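Local coordinates for RagB/SusD domain protein (PDB 5J90) that binds chitin as a SusD-like outer-membrane lipoprotein of a polysaccharide utilization locus, probably capturing the polymer at the cell surface for uptake, at residues I40-P45 with Q50-L55; G87-Y92 with H128-T133; Y286-K291 with V321-E326. All coordinates share one frame; numbering follows the deposited sequence.

Contact 1 (I40-P45 with Q50-L55); sequences IQVLTP and QLQQGL
The side-chain amide of Q52 reads the backbone of the loop 40-45 with both of its ends. Q52 OE1 accepts from V42 N at 2.9 Å in an almost straight bond (176°), the donor tilted from the carbonyl plane of the side-chain amide. Q52 NE2 donates to I40 O at 3.0 Å, reaching that carbonyl from above its plane; R129 adds a weak bond to the same oxygen. A glutamine suits this place because one flat group offers an acceptor and a donor, and the two bonds together fix its rotation. The chain leaves the helix with CG anti to the backbone N and then bends at chi2 (-149°), which turns the amide onto the strip between I40 and V42.

A second polar contact joins two side chains. Q41 NE2 gives a weak hydrogen bond to Q53 OE1 at 3.2 Å, the two amide planes standing 71° apart. Q53 has stronger partners outside the pair: its NE2 bonds E431 and D58, and its OE1 also accepts from R129, so a buried amide is satisfied at both ends.

Apolar packing is slight by comparison. V42 points toward the helix, and V42 CG2 lies 3.7 Å from Q52 CD; the branched side chain also touches Y92 of helix 83-108.

The loop connects helix 33-37 with helix 46-54, P45 occupying the latter's N-cap position after a cis peptide bond. A glutamine amide paired with a backbone C=O and N-H thus ties the loop to the helix that follows it in this largely helical SusD-like fold.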
ATOM      1  N   ILE A  40      18.809  -1.569  22.110  1.00 10.56           N
ATOM      2  CA  ILE A  40      18.330  -1.867  20.758  1.00 10.75           C
ATOM      3  C   ILE A  40      17.538  -3.165  20.855  1.00  9.63           C
ATOM      4  O   ILE A  40      16.351  -3.217  20.512  1.00  9.92           O
ATOM      5  CB  ILE A  40      19.486  -1.968  19.753  1.00 10.20           C
ATOM      6  CG1 ILE A  40      20.180  -0.611  19.642  1.00 11.58           C
ATOM      7  CG2 ILE A  40      18.986  -2.457  18.384  1.00  9.82           C
ATOM      8  CD1 ILE A  40      21.587  -0.698  19.100  1.00 14.12           C
ATOM      9  N   GLN A  41      18.195  -4.214  21.346  1.00 10.92           N
ATOM     10  CA  GLN A  41      17.503  -5.309  22.009  1.00 10.28           C
ATOM     11  C   GLN A  41      17.735  -5.118  23.496  1.00 10.56           C
ATOM     12  O   GLN A  41      18.880  -4.985  23.933  1.00 13.65           O
ATOM     13  CB  GLN A  41      18.048  -6.667  21.565  1.00 10.80           C
ATOM     14  CG  GLN A  41      17.714  -6.976  20.130  1.00 11.26           C
ATOM     15  CD  GLN A  41      18.051  -8.399  19.758  1.00 11.20           C
ATOM     16  OE1 GLN A  41      18.942  -9.019  20.344  1.00 13.34           O
ATOM     17  NE2 GLN A  41      17.333  -8.937  18.786  1.00 11.87           N
ATOM     18  N   VAL A  42      16.664  -5.074  24.280  1.00 10.65           N
ATOM     19  CA  VAL A  42      16.824  -4.855  25.715  1.00 10.91           C
ATOM     20  C   VAL A  42      17.537  -6.038  26.356  1.00 11.28           C
ATOM     21  O   VAL A  42      17.027  -7.155  26.369  1.00 13.00           O
ATOM     22  CB  VAL A  42      15.478  -4.590  26.404  1.00 10.31           C
ATOM     23  CG1 VAL A  42      15.666  -4.522  27.919  1.00 12.41           C
ATOM     24  CG2 VAL A  42      14.870  -3.298  25.871  1.00 11.62           C
ATOM     25  N   LEU A  43      18.739  -5.794  26.867  1.00 11.21           N
ATOM     26  CA  LEU A  43      19.557  -6.890  27.366  1.00 13.91           C
ATOM     27  C   LEU A  43      19.142  -7.327  28.759  1.00 15.76           C
ATOM     28  O   LEU A  43      19.285  -8.503  29.111  1.00 17.63           O
ATOM     29  CB  LEU A  43      21.037  -6.511  27.328  1.00 13.65           C
ATOM     30  CG  LEU A  43      21.590  -6.246  25.931  1.00 12.46           C
ATOM     31  CD1 LEU A  43      23.095  -6.023  25.995  1.00 14.40           C
ATOM     32  CD2 LEU A  43      21.248  -7.374  24.964  1.00 13.35           C
ATOM     33  N   THR A  44      18.629  -6.387  29.547  1.00 12.47           N
ATOM     34  CA  THR A  44      18.184  -6.688  30.903  1.00 14.71           C
ATOM     35  C   THR A  44      17.091  -5.708  31.331  1.00 15.79           C
ATOM     36  O   THR A  44      17.107  -4.548  30.941  1.00 14.70           O
ATOM     37  CB  THR A  44      19.374  -6.637  31.895  1.00 17.11           C
ATOM     38  OG1 THR A  44      19.007  -7.279  33.126  1.00 20.47           O
ATOM     39  CG2 THR A  44      19.785  -5.203  32.172  1.00 16.16           C
ATOM     40  N   PRO A  45      16.118  -6.181  32.124  1.00 16.92           N
ATOM     41  CA  PRO A  45      15.944  -7.570  32.552  1.00 14.59           C
ATOM     42  C   PRO A  45      15.422  -8.454  31.418  1.00 14.48           C
ATOM     43  O   PRO A  45      14.856  -7.942  30.446  1.00 14.43           O
ATOM     44  CB  PRO A  45      14.899  -7.460  33.667  1.00 18.88           C
ATOM     45  CG  PRO A  45      14.102  -6.267  33.299  1.00 19.24           C
ATOM     46  CD  PRO A  45      15.043  -5.304  32.617  1.00 16.69           C
ATOM     47  N   GLN A  50      11.694 -10.357  26.526  1.00  9.11           N
ATOM     48  CA  GLN A  50      10.636 -11.271  26.150  1.00  9.67           C
ATOM     49  C   GLN A  50       9.438 -10.505  25.579  1.00  9.87           C
ATOM     50  O   GLN A  50       8.807 -10.967  24.633  1.00 10.46           O
ATOM     51  CB  GLN A  50      10.209 -12.113  27.361  1.00 10.54           C
ATOM     52  CG  GLN A  50       9.261 -13.239  27.015  1.00 12.90           C
ATOM     53  CD  GLN A  50       8.867 -14.054  28.225  1.00 14.04           C
ATOM     54  OE1 GLN A  50       8.746 -13.527  29.334  1.00 15.16           O
ATOM     55  NE2 GLN A  50       8.654 -15.343  28.017  1.00 13.60           N
ATOM     56  N   LEU A  51       9.135  -9.334  26.143  1.00  9.05           N
ATOM     57  CA  LEU A  51       8.004  -8.527  25.667  1.00 10.02           C
ATOM     58  C   LEU A  51       8.378  -7.605  24.496  1.00 11.17           C
ATOM     59  O   LEU A  51       7.566  -7.355  23.605  1.00 10.59           O
ATOM     60  CB  LEU A  51       7.404  -7.709  26.819  1.00 11.28           C
ATOM     61  CG  LEU A  51       6.852  -8.560  27.964  1.00 13.53           C
ATOM     62  CD1 LEU A  51       6.462  -7.654  29.122  1.00 17.57           C
ATOM     63  CD2 LEU A  51       5.661  -9.367  27.495  1.00 15.23           C
ATOM     64  N   GLN A  52       9.610  -7.110  24.497  1.00  9.36           N
ATOM     65  CA  GLN A  52      10.066  -6.209  23.447  1.00  9.54           C
ATOM     66  C   GLN A  52      10.178  -6.909  22.104  1.00 10.89           C
ATOM     67  O   GLN A  52       9.835  -6.323  21.074  1.00 10.57           O
ATOM     68  CB  GLN A  52      11.426  -5.620  23.809  1.00 10.70           C
ATOM     69  CG  GLN A  52      11.868  -4.553  22.819  1.00 10.50           C
ATOM     70  CD  GLN A  52      13.373  -4.479  22.645  1.00 10.91           C
ATOM     71  OE1 GLN A  52      14.105  -5.395  23.034  1.00 11.44           O
ATOM     72  NE2 GLN A  52      13.843  -3.385  22.058  1.00 12.09           N
ATOM     73  N   GLN A  53      10.670  -8.149  22.103  1.00  9.48           N
ATOM     74  CA  GLN A  53      10.873  -8.860  20.848  1.00  9.75           C
ATOM     75  C   GLN A  53      10.529 -10.349  20.923  1.00  8.95           C
ATOM     76  O   GLN A  53      10.090 -10.942  19.938  1.00  9.36           O
ATOM     77  CB  GLN A  53      12.309  -8.653  20.347  1.00 10.25           C
ATOM     78  CG  GLN A  53      12.538  -9.273  18.979  1.00  9.81           C
ATOM     79  CD  GLN A  53      13.869  -8.899  18.324  1.00  9.88           C
ATOM     80  OE1 GLN A  53      14.390  -7.783  18.462  1.00 10.99           O
ATOM     81  NE2 GLN A  53      14.420  -9.847  17.593  1.00  9.28           N
ATOM     82  N   GLY A  54      10.718 -10.962  22.092  1.00  8.90           N
ATOM     83  CA  GLY A  54      10.581 -12.404  22.215  1.00  9.69           C
ATOM     84  C   GLY A  54       9.213 -12.971  21.886  1.00  8.47           C
ATOM     85  O   GLY A  54       9.095 -14.105  21.409  1.00 11.09           O
ATOM     86  N   LEU A  55       8.176 -12.179  22.145  1.00  8.87           N
ATOM     87  CA  LEU A  55       6.798 -12.622  21.941  1.00  9.47           C
ATOM     88  C   LEU A  55       6.127 -11.896  20.769  1.00  9.18           C
ATOM     89  O   LEU A  55       4.899 -11.926  20.615  1.00  9.69           O
ATOM     90  CB  LEU A  55       5.986 -12.454  23.234  1.00 10.29           C
ATOM     91  CG  LEU A  55       6.388 -13.431  24.345  1.00 11.12           C
ATOM     92  CD1 LEU A  55       5.754 -13.054  25.674  1.00 12.86           C
ATOM     93  CD2 LEU A  55       5.979 -14.836  23.951  1.00 12.74           C
TER

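Contact 2 (G87-Y92 with H128-T133); sequences GFIWDY and HRMTDT. With EDO (1,2-ethanediol), chain C.
The indole of W90 meets M130 obliquely, in a Met-aromatic contact: M130 SD lies 5.0 Å from the centroid of the six-membered ring of W90, 46° off its normal. The nearest ring atom is W90 CE3, 4.1 Å from M130 SD. At the edge of the Y92 ring, in its plane, sits a 1,2-ethanediol probably from the crystallisation liquor; Y92 OH and ethanediol O1 are 2.5 Å apart, unusually short for a hydrogen bond, so the detail is doubtful. The same molecule places C1 near the edge of the F88 ring.

M130 bridges the two helices. With CG anti to the backbone N (chi1 -168°) and bends at chi2 and chi3, its unbranched, flexible chain brings M130 CE to within 3.5 Å of I89 O, while SD also packs beside I89 CG2. I89 CD1 also meets T133 CG2 at 4.3 Å. Threonine fits here because its methyl faces the neighbour while its OG1 donates to R129 O one turn back in its own helix.

Helices 83-108 and 113-134 run broadly antiparallel, the angle between their directions being 146° and their axes 10.9 Å apart in these segments. Helix 46-54 packs against F88, Y92 and R129, helix 432-442 against R129, D132 and T133, and helix 154-177 against H128, T131 and D132.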
ATOM      1  N   GLY A  87       3.376  -2.556  24.295  1.00  9.51           N
ATOM      2  CA  GLY A  87       3.774  -1.236  24.741  1.00  9.31           C
ATOM      3  C   GLY A  87       5.238  -1.154  25.139  1.00  9.92           C
ATOM      4  O   GLY A  87       5.858  -0.104  25.007  1.00 10.59           O
ATOM      5  N   PHE A  88       5.796  -2.265  25.607  1.00 10.08           N
ATOM      6  CA  PHE A  88       7.205  -2.299  25.999  1.00 11.08           C
ATOM      7  C   PHE A  88       8.155  -1.921  24.865  1.00  9.88           C
ATOM      8  O   PHE A  88       9.202  -1.315  25.104  1.00  9.90           O
ATOM      9  CB  PHE A  88       7.578  -3.679  26.551  1.00 11.88           C
ATOM     10  CG  PHE A  88       7.157  -3.890  27.977  1.00 12.41           C
ATOM     11  CD1 PHE A  88       5.877  -4.320  28.284  1.00 12.52           C
ATOM     12  CD2 PHE A  88       8.047  -3.640  29.011  1.00 16.41           C
ATOM     13  CE1 PHE A  88       5.489  -4.503  29.616  1.00 15.23           C
ATOM     14  CE2 PHE A  88       7.670  -3.823  30.340  1.00 17.94           C
ATOM     15  CZ  PHE A  88       6.389  -4.257  30.639  1.00 17.96           C
ATOM     16  N   ILE A  89       7.790  -2.272  23.631  1.00  9.73           N
ATOM     17  CA  ILE A  89       8.637  -1.971  22.478  1.00  9.41           C
ATOM     18  C   ILE A  89       8.842  -0.466  22.370  1.00  8.55           C
ATOM     19  O   ILE A  89       9.967   0.031  22.271  1.00  9.84           O
ATOM     20  CB  ILE A  89       7.988  -2.472  21.170  1.00  8.41           C
ATOM     21  CG1 ILE A  89       7.618  -3.956  21.258  1.00  9.63           C
ATOM     22  CG2 ILE A  89       8.905  -2.185  19.986  1.00 10.19           C
ATOM     23  CD1 ILE A  89       6.702  -4.416  20.130  1.00 12.04           C
ATOM     24  N   TRP A  90       7.732   0.265  22.402  1.00  8.76           N
ATOM     25  CA  TRP A  90       7.764   1.709  22.262  1.00  9.22           C
ATOM     26  C   TRP A  90       8.422   2.353  23.481  1.00  8.84           C
ATOM     27  O   TRP A  90       9.319   3.198  23.358  1.00 10.06           O
ATOM     28  CB  TRP A  90       6.331   2.219  22.094  1.00  9.80           C
ATOM     29  CG  TRP A  90       6.191   3.686  21.839  1.00  8.83           C
ATOM     30  CD1 TRP A  90       6.242   4.699  22.757  1.00  9.64           C
ATOM     31  CD2 TRP A  90       5.931   4.304  20.576  1.00  8.83           C
ATOM     32  NE1 TRP A  90       6.047   5.915  22.135  1.00 10.38           N
ATOM     33  CE2 TRP A  90       5.852   5.697  20.793  1.00  9.30           C
ATOM     34  CE3 TRP A  90       5.762   3.814  19.275  1.00  9.43           C
ATOM     35  CZ2 TRP A  90       5.604   6.602  19.758  1.00  9.36           C
ATOM     36  CZ3 TRP A  90       5.518   4.716  18.252  1.00  9.49           C
ATOM     37  CH2 TRP A  90       5.452   6.086  18.497  1.00  9.41           C
ATOM     38  N   ASP A  91       7.981   1.951  24.668  1.00  9.99           N
ATOM     39  CA  ASP A  91       8.408   2.648  25.875  1.00 12.41           C
ATOM     40  C   ASP A  91       9.915   2.495  26.131  1.00 10.70           C
ATOM     41  O   ASP A  91      10.605   3.483  26.402  1.00 10.93           O
ATOM     42  CB  ASP A  91       7.548   2.232  27.074  1.00 12.27           C
ATOM     43  CG  ASP A  91       6.085   2.647  26.911  1.00 12.89           C
ATOM     44  OD1 ASP A  91       5.828   3.647  26.219  1.00 15.16           O
ATOM     45  OD2 ASP A  91       5.191   1.968  27.466  1.00 14.80           O
ATOM     46  N   TYR A  92      10.441   1.279  25.976  1.00 10.38           N
ATOM     47  CA  TYR A  92      11.875   1.076  26.177  1.00 10.50           C
ATOM     48  C   TYR A  92      12.730   1.684  25.067  1.00 10.36           C
ATOM     49  O   TYR A  92      13.789   2.251  25.332  1.00 11.46           O
ATOM     50  CB  TYR A  92      12.210  -0.404  26.403  1.00 11.43           C
ATOM     51  CG  TYR A  92      12.078  -0.791  27.858  1.00 11.64           C
ATOM     52  CD1 TYR A  92      10.828  -0.992  28.430  1.00 13.25           C
ATOM     53  CD2 TYR A  92      13.199  -0.922  28.666  1.00 12.03           C
ATOM     54  CE1 TYR A  92      10.696  -1.324  29.765  1.00 13.15           C
ATOM     55  CE2 TYR A  92      13.074  -1.251  30.009  1.00 13.32           C
ATOM     56  CZ  TYR A  92      11.820  -1.447  30.544  1.00 13.12           C
ATOM     57  OH  TYR A  92      11.682  -1.781  31.880  1.00 16.27           O
ATOM     58  N   HIS A 128      14.997   2.401  13.118  1.00  7.44           N
ATOM     59  CA  HIS A 128      14.392   1.768  11.939  1.00  8.29           C
ATOM     60  C   HIS A 128      13.536   0.575  12.366  1.00  7.54           C
ATOM     61  O   HIS A 128      12.486   0.305  11.779  1.00  7.34           O
ATOM     62  CB  HIS A 128      15.417   1.386  10.845  1.00  7.69           C
ATOM     63  CG  HIS A 128      16.096   0.061  11.064  1.00  6.43           C
ATOM     64  ND1 HIS A 128      17.191  -0.090  11.890  1.00  7.31           N
ATOM     65  CD2 HIS A 128      15.825  -1.173  10.572  1.00  7.67           C
ATOM     66  CE1 HIS A 128      17.570  -1.359  11.890  1.00  7.78           C
ATOM     67  NE2 HIS A 128      16.760  -2.036  11.096  1.00  7.96           N
ATOM     68  N   ARG A 129      13.956  -0.118  13.424  1.00  7.11           N
ATOM     69  CA  ARG A 129      13.165  -1.215  13.977  1.00  7.49           C
ATOM     70  C   ARG A 129      11.807  -0.708  14.461  1.00  6.74           C
ATOM     71  O   ARG A 129      10.766  -1.337  14.229  1.00  7.64           O
ATOM     72  CB  ARG A 129      13.930  -1.892  15.119  1.00  7.55           C
ATOM     73  CG  ARG A 129      15.142  -2.691  14.638  1.00  8.66           C
ATOM     74  CD  ARG A 129      16.197  -2.902  15.746  1.00  9.06           C
ATOM     75  NE  ARG A 129      15.626  -3.363  17.019  1.00  9.34           N
ATOM     76  CZ  ARG A 129      15.365  -4.632  17.327  1.00 10.11           C
ATOM     77  NH1 ARG A 129      15.604  -5.613  16.463  1.00 10.85           N
ATOM     78  NH2 ARG A 129      14.855  -4.940  18.516  1.00 11.38           N
ATOM     79  N   MET A 130      11.817   0.446  15.123  1.00  6.98           N
ATOM     80  CA  MET A 130      10.588   1.055  15.620  1.00  8.05           C
ATOM     81  C   MET A 130       9.603   1.366  14.496  1.00  6.65           C
ATOM     82  O   MET A 130       8.437   0.971  14.563  1.00  7.66           O
ATOM     83  CB  MET A 130      10.921   2.322  16.408  1.00  8.49           C
ATOM     84  CG  MET A 130       9.744   2.875  17.218  1.00  8.75           C
ATOM     85  SD  MET A 130       9.348   1.904  18.707  1.00  9.19           S
ATOM     86  CE  MET A 130      10.800   2.232  19.714  1.00  9.56           C
ATOM     87  N   THR A 131      10.057   2.059  13.456  1.00  7.54           N
ATOM     88  CA  THR A 131       9.131   2.354  12.369  1.00  7.14           C
ATOM     89  C   THR A 131       8.734   1.101  11.585  1.00  6.99           C
ATOM     90  O   THR A 131       7.593   0.982  11.132  1.00  6.92           O
ATOM     91  CB  THR A 131       9.626   3.479  11.433  1.00  7.15           C
ATOM     92  OG1 THR A 131       8.667   3.680  10.385  1.00  7.85           O
ATOM     93  CG2 THR A 131      10.950   3.118  10.781  1.00  7.62           C
ATOM     94  N   ASP A 132       9.641   0.140  11.475  1.00  7.10           N
ATOM     95  CA  ASP A 132       9.289  -1.107  10.810  1.00  7.92           C
ATOM     96  C   ASP A 132       8.217  -1.886  11.563  1.00  8.49           C
ATOM     97  O   ASP A 132       7.524  -2.716  10.977  1.00 10.55           O
ATOM     98  CB  ASP A 132      10.526  -1.970  10.596  1.00  7.02           C
ATOM     99  CG  ASP A 132      11.433  -1.428   9.518  1.00  7.77           C
ATOM    100  OD1 ASP A 132      11.046  -0.490   8.786  1.00  7.90           O
ATOM    101  OD2 ASP A 132      12.552  -1.966   9.402  1.00  7.72           O
ATOM    102  N   THR A 133       8.072  -1.614  12.859  1.00  7.74           N
ATOM    103  CA  THR A 133       7.071  -2.275  13.688  1.00  7.99           C
ATOM    104  C   THR A 133       5.719  -1.552  13.669  1.00  6.76           C
ATOM    105  O   THR A 133       4.682  -2.190  13.528  1.00  8.04           O
ATOM    106  CB  THR A 133       7.596  -2.424  15.130  1.00  7.94           C
ATOM    107  OG1 THR A 133       8.756  -3.268  15.110  1.00 10.21           O
ATOM    108  CG2 THR A 133       6.562  -3.045  16.039  1.00  9.12           C
TER
HETATM  109  C1  EDO C 601       9.224  -2.005  33.491  1.00 29.62           C
HETATM  110  O1  EDO C 601      10.172  -0.960  33.735  1.00 35.87           O
HETATM  111  C2  EDO C 601       7.818  -1.450  33.664  1.00 28.61           C
HETATM  112  O2  EDO C 601       7.646  -0.309  32.814  1.00 33.51           O

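Contact 3 (Y286-K291 with V321-E326); sequences YFDTSK and VVRSKE
D288 and R323 form an end-on, two-pronged salt bridge between the loop that leaves helix 283-286 and the short 3-10 segment and turn that precede strand 326-328 of this SusD-like fold. R323 NH2 donates to D288 OD1 at 2.9 Å in a nearly straight bond (177°), with D288 OD1 in the guanidinium plane. R323 NH1 reaches D288 OD2, also at 2.9 Å, but here the acceptor is tilted 21° from that plane. Each oxygen uses its syn lone pair, and the carboxylate meets the guanidinium edge end-on, the two planes twisted by 31°. An exposed arginine is well suited to this job: its long chain, bent at chi3, spans the distance to the aspartate, and its two terminal nitrogens match the two carboxylate oxygens.

The apolar part lies deeper. V321 points toward segment 286-291, and V321 CG2 lies 4.1 Å from Y286 CA. The tyrosine ring is also stacked with F429, while its hydroxyl bonds the backbone carbonyl of I426, so a buried ring keeps a satisfied polar end.

Turns shape the second segment. R323 is the centre of an inverse gamma turn, and S324, a small hydroxyl residue, makes an ST turn with E326 N donating to S324 OG at 3.0 Å. Across the segments, the closest carbon contact is Y286 CD1 against V321 CG1 at 3.9 Å, with the methyl approaching the ring obliquely.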
ATOM      1  N   TYR A 286      22.488 -23.528  16.680  1.00 13.74           N
ATOM      2  CA  TYR A 286      21.261 -22.736  16.768  1.00 12.30           C
ATOM      3  C   TYR A 286      20.324 -23.271  17.846  1.00 11.45           C
ATOM      4  O   TYR A 286      19.648 -22.495  18.533  1.00 11.40           O
ATOM      5  CB  TYR A 286      20.502 -22.721  15.431  1.00 11.75           C
ATOM      6  CG  TYR A 286      21.054 -21.803  14.359  1.00 10.73           C
ATOM      7  CD1 TYR A 286      22.323 -21.245  14.459  1.00 12.63           C
ATOM      8  CD2 TYR A 286      20.289 -21.502  13.241  1.00 11.23           C
ATOM      9  CE1 TYR A 286      22.817 -20.399  13.469  1.00 12.09           C
ATOM     10  CE2 TYR A 286      20.776 -20.671  12.246  1.00 11.09           C
ATOM     11  CZ  TYR A 286      22.029 -20.117  12.367  1.00 10.54           C
ATOM     12  OH  TYR A 286      22.518 -19.283  11.388  1.00 11.64           O
ATOM     13  N   PHE A 287      20.283 -24.601  17.979  1.00 13.89           N
ATOM     14  CA  PHE A 287      19.322 -25.279  18.846  1.00 11.92           C
ATOM     15  C   PHE A 287      19.970 -26.406  19.637  1.00 13.35           C
ATOM     16  O   PHE A 287      21.016 -26.915  19.253  1.00 13.52           O
ATOM     17  CB  PHE A 287      18.170 -25.827  18.008  1.00 12.46           C
ATOM     18  CG  PHE A 287      17.503 -24.776  17.167  1.00 11.35           C
ATOM     19  CD1 PHE A 287      16.733 -23.801  17.767  1.00 12.56           C
ATOM     20  CD2 PHE A 287      17.671 -24.748  15.793  1.00 12.77           C
ATOM     21  CE1 PHE A 287      16.125 -22.806  17.016  1.00 11.46           C
ATOM     22  CE2 PHE A 287      17.070 -23.754  15.023  1.00 12.59           C
ATOM     23  CZ  PHE A 287      16.296 -22.783  15.637  1.00 12.58           C
ATOM     24  N   ASP A 288      19.345 -26.769  20.751  1.00 11.96           N
ATOM     25  CA  ASP A 288      19.761 -27.935  21.526  1.00 12.35           C
ATOM     26  C   ASP A 288      18.872 -29.114  21.163  1.00 15.73           C
ATOM     27  O   ASP A 288      17.703 -28.948  20.816  1.00 13.80           O
ATOM     28  CB  ASP A 288      19.628 -27.670  23.032  1.00 14.96           C
ATOM     29  CG  ASP A 288      20.607 -26.630  23.545  1.00 13.42           C
ATOM     30  OD1 ASP A 288      21.703 -26.479  22.967  1.00 14.77           O
ATOM     31  OD2 ASP A 288      20.279 -25.965  24.550  1.00 18.74           O
ATOM     32  N   THR A 289      19.411 -30.324  21.260  1.00 15.96           N
ATOM     33  CA  THR A 289      18.564 -31.495  21.074  1.00 16.09           C
ATOM     34  C   THR A 289      17.496 -31.560  22.166  1.00 13.09           C
ATOM     35  O   THR A 289      17.702 -31.084  23.288  1.00 14.60           O
ATOM     36  CB  THR A 289      19.377 -32.810  21.030  1.00 17.89           C
ATOM     37  OG1 THR A 289      20.177 -32.924  22.213  1.00 18.60           O
ATOM     38  CG2 THR A 289      20.282 -32.821  19.814  1.00 18.01           C
ATOM     39  N   SER A 290      16.360 -32.145  21.811  1.00 15.35           N
ATOM     40  CA  SER A 290      15.167 -32.178  22.653  1.00 14.42           C
ATOM     41  C   SER A 290      15.328 -33.083  23.877  1.00 14.49           C
ATOM     42  O   SER A 290      15.936 -34.151  23.782  1.00 19.69           O
ATOM     43  CB  SER A 290      13.983 -32.664  21.810  1.00 17.30           C
ATOM     44  OG  SER A 290      12.835 -32.916  22.601  1.00 18.69           O
ATOM     45  N   LYS A 291      14.775 -32.662  25.010  1.00 15.36           N
ATOM     46  CA  LYS A 291      14.750 -33.509  26.209  1.00 17.14           C
ATOM     47  C   LYS A 291      13.741 -34.638  26.032  1.00 20.11           C
ATOM     48  O   LYS A 291      13.992 -35.781  26.435  1.00 18.83           O
ATOM     49  CB  LYS A 291      14.405 -32.677  27.444  1.00 16.97           C
ATOM     50  CG  LYS A 291      14.281 -33.468  28.750  1.00 18.17           C
ATOM     51  CD  LYS A 291      13.867 -32.539  29.883  1.00 21.82           C
ATOM     52  CE  LYS A 291      13.819 -33.256  31.228  1.00 24.67           C
ATOM     53  NZ  LYS A 291      15.174 -33.702  31.651  1.00 33.43           N
ATOM     54  N   VAL A 321      24.233 -20.430  20.451  1.00 11.65           N
ATOM     55  CA  VAL A 321      24.384 -19.092  19.876  1.00 13.57           C
ATOM     56  C   VAL A 321      23.873 -17.988  20.798  1.00 11.23           C
ATOM     57  O   VAL A 321      24.329 -16.849  20.701  1.00 10.74           O
ATOM     58  CB  VAL A 321      23.739 -18.941  18.467  1.00 12.85           C
ATOM     59  CG1 VAL A 321      24.453 -19.830  17.447  1.00 17.68           C
ATOM     60  CG2 VAL A 321      22.244 -19.212  18.506  1.00 13.47           C
ATOM     61  N   VAL A 322      22.941 -18.316  21.693  1.00 10.54           N
ATOM     62  CA  VAL A 322      22.468 -17.326  22.666  1.00 11.00           C
ATOM     63  C   VAL A 322      23.156 -17.421  24.024  1.00 11.30           C
ATOM     64  O   VAL A 322      22.938 -16.571  24.885  1.00 11.58           O
ATOM     65  CB  VAL A 322      20.933 -17.347  22.855  1.00  9.76           C
ATOM     66  CG1 VAL A 322      20.232 -17.056  21.521  1.00 12.06           C
ATOM     67  CG2 VAL A 322      20.464 -18.665  23.457  1.00 12.68           C
ATOM     68  N   ARG A 323      24.003 -18.435  24.203  1.00 11.92           N
ATOM     69  CA  ARG A 323      24.754 -18.572  25.451  1.00 11.94           C
ATOM     70  C   ARG A 323      26.077 -17.833  25.299  1.00 11.79           C
ATOM     71  O   ARG A 323      27.157 -18.427  25.239  1.00 13.61           O
ATOM     72  CB  ARG A 323      24.916 -20.048  25.836  1.00 13.01           C
ATOM     73  CG  ARG A 323      23.558 -20.709  26.094  1.00 12.91           C
ATOM     74  CD  ARG A 323      23.666 -22.066  26.788  1.00 13.88           C
ATOM     75  NE  ARG A 323      24.051 -23.150  25.890  1.00 14.60           N
ATOM     76  CZ  ARG A 323      23.194 -23.889  25.195  1.00 13.21           C
ATOM     77  NH1 ARG A 323      21.892 -23.641  25.255  1.00 14.51           N
ATOM     78  NH2 ARG A 323      23.640 -24.881  24.434  1.00 15.34           N
ATOM     79  N   SER A 324      25.962 -16.514  25.226  1.00 11.19           N
ATOM     80  CA  SER A 324      27.056 -15.641  24.851  1.00 11.31           C
ATOM     81  C   SER A 324      26.770 -14.236  25.350  1.00 11.40           C
ATOM     82  O   SER A 324      25.600 -13.837  25.484  1.00 11.90           O
ATOM     83  CB  SER A 324      27.167 -15.606  23.323  1.00 11.18           C
ATOM     84  OG  SER A 324      28.208 -14.749  22.906  1.00 12.40           O
ATOM     85  N   LYS A 325      27.831 -13.479  25.600  1.00 11.66           N
ATOM     86  CA  LYS A 325      27.727 -12.073  25.963  1.00 11.73           C
ATOM     87  C   LYS A 325      27.807 -11.186  24.718  1.00 11.41           C
ATOM     88  O   LYS A 325      27.839  -9.969  24.821  1.00 11.93           O
ATOM     89  CB  LYS A 325      28.819 -11.705  26.971  1.00 12.10           C
ATOM     90  CG  LYS A 325      28.797 -12.572  28.231  1.00 13.48           C
ATOM     91  CD  LYS A 325      30.040 -12.351  29.104  1.00 14.63           C
ATOM     92  CE  LYS A 325      29.887 -11.100  29.941  1.00 13.19           C
ATOM     93  NZ  LYS A 325      31.072 -10.904  30.844  1.00 12.58           N
ATOM     94  N   GLU A 326      27.845 -11.813  23.543  1.00 11.11           N
ATOM     95  CA  GLU A 326      27.844 -11.079  22.274  1.00 10.86           C
ATOM     96  C   GLU A 326      26.528 -11.308  21.545  1.00 10.62           C
ATOM     97  O   GLU A 326      26.111 -12.445  21.319  1.00 11.56           O
ATOM     98  CB  GLU A 326      29.041 -11.497  21.421  1.00 12.35           C
ATOM     99  CG  GLU A 326      30.337 -11.395  22.211  1.00 13.62           C
ATOM    100  CD  GLU A 326      31.599 -11.486  21.379  1.00 19.12           C
ATOM    101  OE1 GLU A 326      31.522 -11.724  20.159  1.00 17.78           O
ATOM    102  OE2 GLU A 326      32.687 -11.311  21.970  1.00 20.37           O
TER

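Contacts 1 and 2 are direct neighbours, their centres 11 Å apart, and R129 links them: R129 NH2 donates to Q53 OE1 at 2.9 Å and makes a weak hydrogen bond to I40 O, so one arginine of helix 113-134 serves both segments of contact 1. L51 CD1 also makes a tight contact with F88 CE1 at 3.3 Å. Contact 3 stands apart, with centres about 17 Å from contact 1 and about 26 Å from contact 2, and touches neither. Along the chain the three follow in series. The only small molecule among them, the ethanediol beside contact 2, does not identify the chitin-binding site.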